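Local structure of NIPSNAP domain-containing protein (Burkholderia xenovorans, 5KAK) at the interface of chains A and B. The protein is of uncharacterised function but belongs to the NIPSNAP family, whose small alpha+beta domain here pairs with a second copy through its beta strands. Numbering follows the deposited sequence. Chains: chain A/B, Uncharacterized protein.

The interface of chains A and B. Residues chain A 11, 62, 103-106; chain B 48-51, 60.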
ATOM      1  N   VAL A  11     -11.271  22.443  -2.858  1.00 14.79           N
ATOM      2  CA  VAL A  11     -10.306  22.402  -1.770  1.00 14.02           C
ATOM      3  C   VAL A  11      -9.192  21.443  -2.158  1.00 13.41           C
ATOM      4  O   VAL A  11      -9.456  20.318  -2.603  1.00 12.75           O
ATOM      5  CB  VAL A  11     -10.964  21.973  -0.448  1.00 11.29           C
ATOM      6  CG1 VAL A  11      -9.903  21.778   0.628  1.00 14.36           C
ATOM      7  CG2 VAL A  11     -11.983  23.019  -0.021  1.00 16.08           C
ATOM      8  N   LEU A  62      -5.192  22.003   4.224  1.00 11.34           N
ATOM      9  CA  LEU A  62      -6.312  22.151   3.306  1.00  7.46           C
ATOM     10  C   LEU A  62      -6.399  23.604   2.871  1.00  8.61           C
ATOM     11  O   LEU A  62      -6.450  24.517   3.711  1.00  9.78           O
ATOM     12  CB  LEU A  62      -7.615  21.686   3.973  1.00  9.07           C
ATOM     13  CG  LEU A  62      -7.716  20.152   4.026  1.00 11.72           C
ATOM     14  CD1 LEU A  62      -7.095  19.585   5.281  1.00 16.99           C
ATOM     15  CD2 LEU A  62      -9.148  19.684   3.838  1.00 17.32           C
ATOM     16  N   ILE A 103      -7.695  16.715  -4.878  1.00 10.67           N
ATOM     17  CA  ILE A 103      -8.648  17.795  -5.097  1.00 11.98           C
ATOM     18  C   ILE A 103      -9.999  17.321  -4.582  1.00 14.22           C
ATOM     19  O   ILE A 103     -10.521  16.290  -5.039  1.00 12.17           O
ATOM     20  CB  ILE A 103      -8.715  18.217  -6.574  1.00 13.78           C
ATOM     21  CG1 ILE A 103      -7.391  18.846  -7.014  1.00 14.71           C
ATOM     22  CG2 ILE A 103      -9.854  19.205  -6.795  1.00  8.90           C
ATOM     23  CD1 ILE A 103      -6.981  20.058  -6.194  1.00 16.06           C
ATOM     24  N   LEU A 104     -10.537  18.063  -3.606  1.00 12.64           N
ATOM     25  CA  LEU A 104     -11.781  17.768  -2.915  1.00 11.64           C
ATOM     26  C   LEU A 104     -12.879  18.741  -3.320  1.00 12.70           C
ATOM     27  O   LEU A 104     -12.654  19.946  -3.395  1.00 11.58           O
ATOM     28  CB  LEU A 104     -11.585  17.860  -1.408  1.00 11.53           C
ATOM     29  CG  LEU A 104     -10.475  16.977  -0.832  1.00  9.25           C
ATOM     30  CD1 LEU A 104     -10.440  17.174   0.655  1.00  7.12           C
ATOM     31  CD2 LEU A 104     -10.693  15.506  -1.189  1.00 12.44           C
ATOM     32  N   LEU A 105     -14.074  18.217  -3.559  1.00  7.30           N
ATOM     33  CA  LEU A 105     -15.225  19.066  -3.853  1.00  9.17           C
ATOM     34  C   LEU A 105     -16.180  19.072  -2.671  1.00  8.23           C
ATOM     35  O   LEU A 105     -16.519  17.992  -2.151  1.00 10.45           O
ATOM     36  CB  LEU A 105     -15.941  18.563  -5.084  1.00 10.35           C
ATOM     37  CG  LEU A 105     -15.086  18.531  -6.353  1.00 15.52           C
ATOM     38  CD1 LEU A 105     -15.896  18.013  -7.489  1.00 18.56           C
ATOM     39  CD2 LEU A 105     -14.547  19.912  -6.672  1.00 22.36           C
ATOM     40  N   PRO A 106     -16.621  20.234  -2.193  1.00 15.63           N
ATOM     41  CA  PRO A 106     -17.490  20.238  -1.014  1.00 12.79           C
ATOM     42  C   PRO A 106     -18.900  19.779  -1.350  1.00 14.69           C
ATOM     43  O   PRO A 106     -19.447  20.097  -2.411  1.00 12.15           O
ATOM     44  CB  PRO A 106     -17.470  21.703  -0.562  1.00 11.08           C
ATOM     45  CG  PRO A 106     -17.198  22.468  -1.822  1.00 15.68           C
ATOM     46  CD  PRO A 106     -16.243  21.603  -2.595  1.00 11.39           C
TER
ATOM     47  N   TYR B  48     -16.988  18.606   4.505  1.00 19.86           N
ATOM     48  CA  TYR B  48     -17.399  17.305   3.983  1.00 12.59           C
ATOM     49  C   TYR B  48     -17.242  17.334   2.474  1.00 12.29           C
ATOM     50  O   TYR B  48     -17.863  18.163   1.789  1.00 11.90           O
ATOM     51  CB  TYR B  48     -18.845  16.961   4.375  1.00 10.54           C
ATOM     52  CG  TYR B  48     -19.085  15.502   4.721  1.00 13.22           C
ATOM     53  CD1 TYR B  48     -18.812  14.495   3.815  1.00 14.98           C
ATOM     54  CD2 TYR B  48     -19.631  15.149   5.947  1.00 10.05           C
ATOM     55  CE1 TYR B  48     -19.033  13.142   4.139  1.00 14.62           C
ATOM     56  CE2 TYR B  48     -19.860  13.820   6.281  1.00 10.16           C
ATOM     57  CZ  TYR B  48     -19.564  12.827   5.368  1.00 11.28           C
ATOM     58  OH  TYR B  48     -19.813  11.512   5.726  1.00 12.19           O
ATOM     59  N   PHE B  49     -16.454  16.407   1.952  1.00  8.87           N
ATOM     60  CA  PHE B  49     -15.981  16.516   0.591  1.00  8.84           C
ATOM     61  C   PHE B  49     -16.097  15.174  -0.104  1.00  9.23           C
ATOM     62  O   PHE B  49     -16.171  14.128   0.541  1.00 17.72           O
ATOM     63  CB  PHE B  49     -14.505  16.954   0.545  1.00 12.56           C
ATOM     64  CG  PHE B  49     -14.206  18.210   1.293  1.00 11.62           C
ATOM     65  CD1 PHE B  49     -14.533  19.452   0.760  1.00  8.83           C
ATOM     66  CD2 PHE B  49     -13.555  18.156   2.527  1.00 11.45           C
ATOM     67  CE1 PHE B  49     -14.237  20.620   1.474  1.00 15.94           C
ATOM     68  CE2 PHE B  49     -13.244  19.311   3.228  1.00  8.79           C
ATOM     69  CZ  PHE B  49     -13.594  20.547   2.703  1.00  9.06           C
ATOM     70  N   TYR B  50     -16.059  15.203  -1.431  1.00 10.77           N
ATOM     71  CA  TYR B  50     -15.766  14.005  -2.200  1.00  8.96           C
ATOM     72  C   TYR B  50     -14.613  14.314  -3.154  1.00 13.39           C
ATOM     73  O   TYR B  50     -14.342  15.472  -3.475  1.00 15.02           O
ATOM     74  CB  TYR B  50     -17.018  13.466  -2.952  1.00 14.60           C
ATOM     75  CG  TYR B  50     -17.555  14.394  -4.042  1.00 13.77           C
ATOM     76  CD1 TYR B  50     -18.430  15.420  -3.723  1.00 16.48           C
ATOM     77  CD2 TYR B  50     -17.191  14.230  -5.372  1.00 17.89           C
ATOM     78  CE1 TYR B  50     -18.918  16.282  -4.702  1.00 12.08           C
ATOM     79  CE2 TYR B  50     -17.675  15.077  -6.357  1.00 23.14           C
ATOM     80  CZ  TYR B  50     -18.542  16.094  -6.013  1.00 16.56           C
ATOM     81  OH  TYR B  50     -19.038  16.953  -6.982  1.00 22.40           O
ATOM     82  N   THR B  51     -13.886  13.276  -3.552  1.00 12.57           N
ATOM     83  CA  THR B  51     -12.685  13.476  -4.356  1.00 12.30           C
ATOM     84  C   THR B  51     -13.014  13.635  -5.835  1.00 15.06           C
ATOM     85  O   THR B  51     -13.847  12.911  -6.391  1.00 17.20           O
ATOM     86  CB  THR B  51     -11.704  12.313  -4.187  1.00 11.95           C
ATOM     87  OG1 THR B  51     -12.408  11.070  -4.308  1.00 14.56           O
ATOM     88  CG2 THR B  51     -11.030  12.369  -2.845  1.00 10.13           C
ATOM     89  N   VAL B  60     -14.246  12.597   2.269  1.00 10.09           N
ATOM     90  CA  VAL B  60     -13.342  13.046   3.312  1.00  8.55           C
ATOM     91  C   VAL B  60     -14.114  14.035   4.162  1.00 12.16           C
ATOM     92  O   VAL B  60     -14.669  15.000   3.625  1.00 15.19           O
ATOM     93  CB  VAL B  60     -12.091  13.713   2.710  1.00 12.13           C
ATOM     94  CG1 VAL B  60     -11.172  14.235   3.800  1.00 14.83           C
ATOM     95  CG2 VAL B  60     -11.348  12.746   1.805  1.00 11.09           C
TER
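B:Phe49 reaches across to A:Leu104, A:Val11, A:Leu62 and A:Pro106, forming the apolar centre where two NIPSNAP domains join edge to edge, strand 98-106 of chain A antiparallel to strand 45-51 of chain B, in a two-fold interface that may reflect a dimer within the eight-copy assembly. CG anti to its own carbonyl carbon (chi1 -54°) points the ring between A:Leu104 and A:Pro106, its far end at A:Val11. A:Leu104 crosses it at about a right angle: CB meets B:Phe49 CB at 3.6 Å, while the CD1 branch touches ring atom CD2 at 3.8 Å. The far rim of the ring is met by A:Val11, whose CG2 methyl lies 3.6 Å from B:Phe49 CE1; A:Leu62 CD2 makes a looser contact at CE2. Along another edge, in the plane of the ring, lies the peptide link between A:Leu105 and A:Pro106, and the proline CA stands 3.5 Å from B:Phe49 CD1. The other branch of A:Leu104, CD2, turns to the methyl CG2 of B:Thr51 (3.6 Å) and, less closely, to B:Val60. On the opposite side of the paired strands, A:Leu105 lays CB over one face of the B:Tyr50 ring, 3.9 Å from its centroid and offset toward the phenol rim, a CH-pi contact extended by CD1 against CZ and the hydroxyl oxygen OH. B:Tyr50 CG stands between backbone N and carbonyl carbon (chi1 65°), with the ring turned so that one face meets the leucine, the two side chains crossing obliquely. Between the two side-chain layers the backbones of these same residues exchange hydrogen bonds: A:Leu105 N gives a nearly straight one to B:Tyr50 O (2.8 Å), and B:Tyr50 N returns one to A:Leu105 O.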